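Amidohydrolase (Thermotoga maritima, PDB 3OOQ) probably hydrolyses amide bonds of a small molecule, perhaps as an allantoinase, on a TIM-barrel scaffold of the amidohydrolase family. Local coordinates at residues Met190-Leu195 with Phe203-Leu208. Numbering follows the deposited sequence.
Sequences MKKKEL and FTETDL
Lys193 lays its aliphatic chain across the ring of Phe203, the two side chains crossing at about a right angle. CG of Lys193 sits almost exactly over the middle of the ring, 3.6 Å from the centroid of the Phe203 ring and 8° off the normal, a CH-pi contact that engages all six ring carbons rather than one edge. Further along, Lys193 CE comes 4.1 Å from Phe203 CE2, and a bend in the chain at chi3 (146°) carries the ammonium past the ring to salt bridges with Glu211 and Glu214 of helix 208-217. Phe203 reaches the helix because its CG is anti to the backbone N (chi1 -170°); the backbone N of Glu205 lies over the centre of the opposite face, 3.8 Å above the plane of the Phe203 ring, and Tyr189 meets the ring edge-to-face. The contact lies in a helical hairpin, where the C-terminal end of helix 172-198 is followed by a connection that doubles back along it to helix 208-217, at the periphery of the amidohydrolase barrel. Lys192 CB approaches the ring obliquely, 4.1 Å from Phe203 CE1. Beyond CG its chain runs extended toward Glu205, but Lys192 NZ remains 4.4 Å from Glu205 OE2, too far for a salt bridge, although the opposite charges probably attract. Thr204 of a neighbouring subunit also packs on Lys192.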
HETATM    1  N   MSE F 190       7.453  32.434  25.806  1.00 24.56           N
HETATM    2  CA  MSE F 190       7.249  33.567  26.692  1.00 26.94           C
HETATM    3  C   MSE F 190       8.560  34.104  27.257  1.00 28.05           C
HETATM    4  O   MSE F 190       8.764  35.317  27.281  1.00 28.27           O
HETATM    5  CB  MSE F 190       6.270  33.200  27.807  1.00 28.32           C
HETATM    6  CG  MSE F 190       4.861  32.920  27.275  1.00 20.97           C
HETATM    7 SE   MSE F 190       3.621  32.255  28.629  1.00 31.25          SE
HETATM    8  CE  MSE F 190       3.371  33.916  29.662  1.00 21.61           C
ATOM      9  N   LYS F 191       9.452  33.209  27.679  1.00 28.30           N
ATOM     10  CA  LYS F 191      10.735  33.632  28.225  1.00 30.11           C
ATOM     11  C   LYS F 191      11.586  34.305  27.153  1.00 30.47           C
ATOM     12  O   LYS F 191      12.290  35.268  27.448  1.00 30.32           O
ATOM     13  CB  LYS F 191      11.487  32.465  28.862  1.00 30.70           C
ATOM     14  CG  LYS F 191      10.746  31.865  30.042  1.00 35.29           C
ATOM     15  CD  LYS F 191      11.392  30.601  30.555  1.00 31.89           C
ATOM     16  CE  LYS F 191      10.527  29.995  31.637  1.00 35.16           C
ATOM     17  NZ  LYS F 191      11.062  28.677  32.061  1.00 32.06           N
ATOM     18  N   LYS F 192      11.503  33.819  25.916  1.00 29.77           N
ATOM     19  CA  LYS F 192      12.190  34.484  24.804  1.00 30.91           C
ATOM     20  C   LYS F 192      11.659  35.900  24.586  1.00 30.45           C
ATOM     21  O   LYS F 192      12.434  36.827  24.356  1.00 29.45           O
ATOM     22  CB  LYS F 192      12.095  33.671  23.512  1.00 31.70           C
ATOM     23  CG  LYS F 192      12.968  32.429  23.503  1.00 35.02           C
ATOM     24  CD  LYS F 192      12.744  31.642  22.221  1.00 33.85           C
ATOM     25  CE  LYS F 192      13.326  30.238  22.301  1.00 35.12           C
ATOM     26  NZ  LYS F 192      12.656  29.343  21.284  1.00 35.75           N
ATOM     27  N   LYS F 193      10.338  36.058  24.686  1.00 31.32           N
ATOM     28  CA  LYS F 193       9.692  37.369  24.551  1.00 32.96           C
ATOM     29  C   LYS F 193      10.097  38.325  25.654  1.00 35.80           C
ATOM     30  O   LYS F 193      10.290  39.519  25.408  1.00 36.07           O
ATOM     31  CB  LYS F 193       8.180  37.227  24.582  1.00 32.01           C
ATOM     32  CG  LYS F 193       7.547  36.944  23.249  1.00 33.78           C
ATOM     33  CD  LYS F 193       6.125  36.541  23.494  1.00 31.01           C
ATOM     34  CE  LYS F 193       5.228  37.004  22.408  1.00 33.46           C
ATOM     35  NZ  LYS F 193       3.846  37.091  22.932  1.00 30.19           N
ATOM     36  N   GLU F 194      10.203  37.807  26.871  1.00 38.46           N
ATOM     37  CA  GLU F 194      10.601  38.635  27.997  1.00 41.89           C
ATOM     38  C   GLU F 194      12.091  38.986  27.892  1.00 44.06           C
ATOM     39  O   GLU F 194      12.483  40.110  28.187  1.00 44.69           O
ATOM     40  CB  GLU F 194      10.195  37.987  29.341  1.00 42.91           C
ATOM     41  CG  GLU F 194       8.680  38.195  29.683  1.00 55.29           C
ATOM     42  CD  GLU F 194       8.109  37.220  30.743  1.00 44.43           C
ATOM     43  OE1 GLU F 194       6.951  36.753  30.563  1.00 54.80           O
ATOM     44  OE2 GLU F 194       8.806  36.918  31.747  1.00 55.48           O
ATOM     45  N   LEU F 195      12.909  38.050  27.414  1.00 45.68           N
ATOM     46  CA  LEU F 195      14.332  38.313  27.169  1.00 48.07           C
ATOM     47  C   LEU F 195      14.543  39.348  26.056  1.00 50.56           C
ATOM     48  O   LEU F 195      15.554  40.043  26.044  1.00 51.24           O
ATOM     49  CB  LEU F 195      15.096  37.011  26.865  1.00 48.38           C
ATOM     50  CG  LEU F 195      16.603  37.014  26.529  1.00 47.07           C
ATOM     51  CD1 LEU F 195      17.443  37.543  27.680  1.00 49.21           C
ATOM     52  CD2 LEU F 195      17.082  35.623  26.139  1.00 48.65           C
ATOM     53  N   PHE F 203      10.777  41.506  19.034  1.00 40.01           N
ATOM     54  CA  PHE F 203      10.609  40.051  18.930  1.00 37.50           C
ATOM     55  C   PHE F 203      10.343  39.657  17.476  1.00 36.57           C
ATOM     56  O   PHE F 203       9.434  40.193  16.841  1.00 37.26           O
ATOM     57  CB  PHE F 203       9.466  39.576  19.829  1.00 35.65           C
ATOM     58  CG  PHE F 203       9.381  38.073  19.966  1.00 32.15           C
ATOM     59  CD1 PHE F 203      10.458  37.341  20.471  1.00 34.27           C
ATOM     60  CD2 PHE F 203       8.218  37.390  19.595  1.00 33.77           C
ATOM     61  CE1 PHE F 203      10.379  35.943  20.601  1.00 31.71           C
ATOM     62  CE2 PHE F 203       8.128  35.996  19.735  1.00 31.50           C
ATOM     63  CZ  PHE F 203       9.210  35.273  20.232  1.00 32.91           C
ATOM     64  N   THR F 204      11.145  38.739  16.945  1.00 35.38           N
ATOM     65  CA  THR F 204      11.041  38.367  15.532  1.00 34.75           C
ATOM     66  C   THR F 204      10.702  36.879  15.331  1.00 33.33           C
ATOM     67  O   THR F 204      10.928  36.334  14.246  1.00 33.25           O
ATOM     68  CB  THR F 204      12.335  38.727  14.730  1.00 35.25           C
ATOM     69  OG1 THR F 204      13.419  37.885  15.141  1.00 35.98           O
ATOM     70  CG2 THR F 204      12.721  40.185  14.907  1.00 36.87           C
ATOM     71  N   GLU F 205      10.159  36.241  16.372  1.00 32.09           N
ATOM     72  CA  GLU F 205       9.858  34.801  16.351  1.00 31.00           C
ATOM     73  C   GLU F 205       8.401  34.513  16.752  1.00 29.14           C
ATOM     74  O   GLU F 205       8.101  33.512  17.395  1.00 28.89           O
ATOM     75  CB  GLU F 205      10.847  34.026  17.248  1.00 31.81           C
ATOM     76  CG  GLU F 205      12.296  33.961  16.743  1.00 44.02           C
ATOM     77  CD  GLU F 205      13.237  33.239  17.729  1.00 34.05           C
ATOM     78  OE1 GLU F 205      13.954  33.930  18.483  1.00 45.12           O
ATOM     79  OE2 GLU F 205      13.261  31.983  17.771  1.00 44.38           O
ATOM     80  N   THR F 206       7.497  35.397  16.347  1.00 27.86           N
ATOM     81  CA  THR F 206       6.081  35.255  16.629  1.00 27.67           C
ATOM     82  C   THR F 206       5.555  33.968  15.973  1.00 27.70           C
ATOM     83  O   THR F 206       5.855  33.684  14.812  1.00 27.37           O
ATOM     84  CB  THR F 206       5.315  36.493  16.135  1.00 27.63           C
ATOM     85  OG1 THR F 206       5.867  37.653  16.765  1.00 28.05           O
ATOM     86  CG2 THR F 206       3.833  36.400  16.476  1.00 27.27           C
ATOM     87  N   ASP F 207       4.814  33.187  16.745  1.00 27.05           N
ATOM     88  CA  ASP F 207       4.345  31.891  16.309  1.00 27.15           C
ATOM     89  C   ASP F 207       2.896  31.759  16.720  1.00 26.14           C
ATOM     90  O   ASP F 207       2.558  31.778  17.901  1.00 25.31           O
ATOM     91  CB  ASP F 207       5.189  30.768  16.919  1.00 29.05           C
ATOM     92  CG  ASP F 207       4.732  29.367  16.484  1.00 26.80           C
ATOM     93  OD1 ASP F 207       3.531  29.129  16.302  1.00 30.84           O
ATOM     94  OD2 ASP F 207       5.583  28.478  16.342  1.00 30.94           O
ATOM     95  N   LEU F 208       2.054  31.592  15.710  1.00 26.46           N
ATOM     96  CA  LEU F 208       0.615  31.534  15.867  1.00 26.83           C
ATOM     97  C   LEU F 208       0.193  30.475  16.889  1.00 25.52           C
ATOM     98  O   LEU F 208      -0.688  30.717  17.706  1.00 25.15           O
ATOM     99  CB  LEU F 208       0.004  31.230  14.494  1.00 27.61           C
ATOM    100  CG  LEU F 208      -1.235  31.989  14.074  1.00 41.49           C
ATOM    101  CD1 LEU F 208      -0.974  33.494  14.125  1.00 28.42           C
ATOM    102  CD2 LEU F 208      -1.614  31.525  12.664  1.00 28.41           C
TER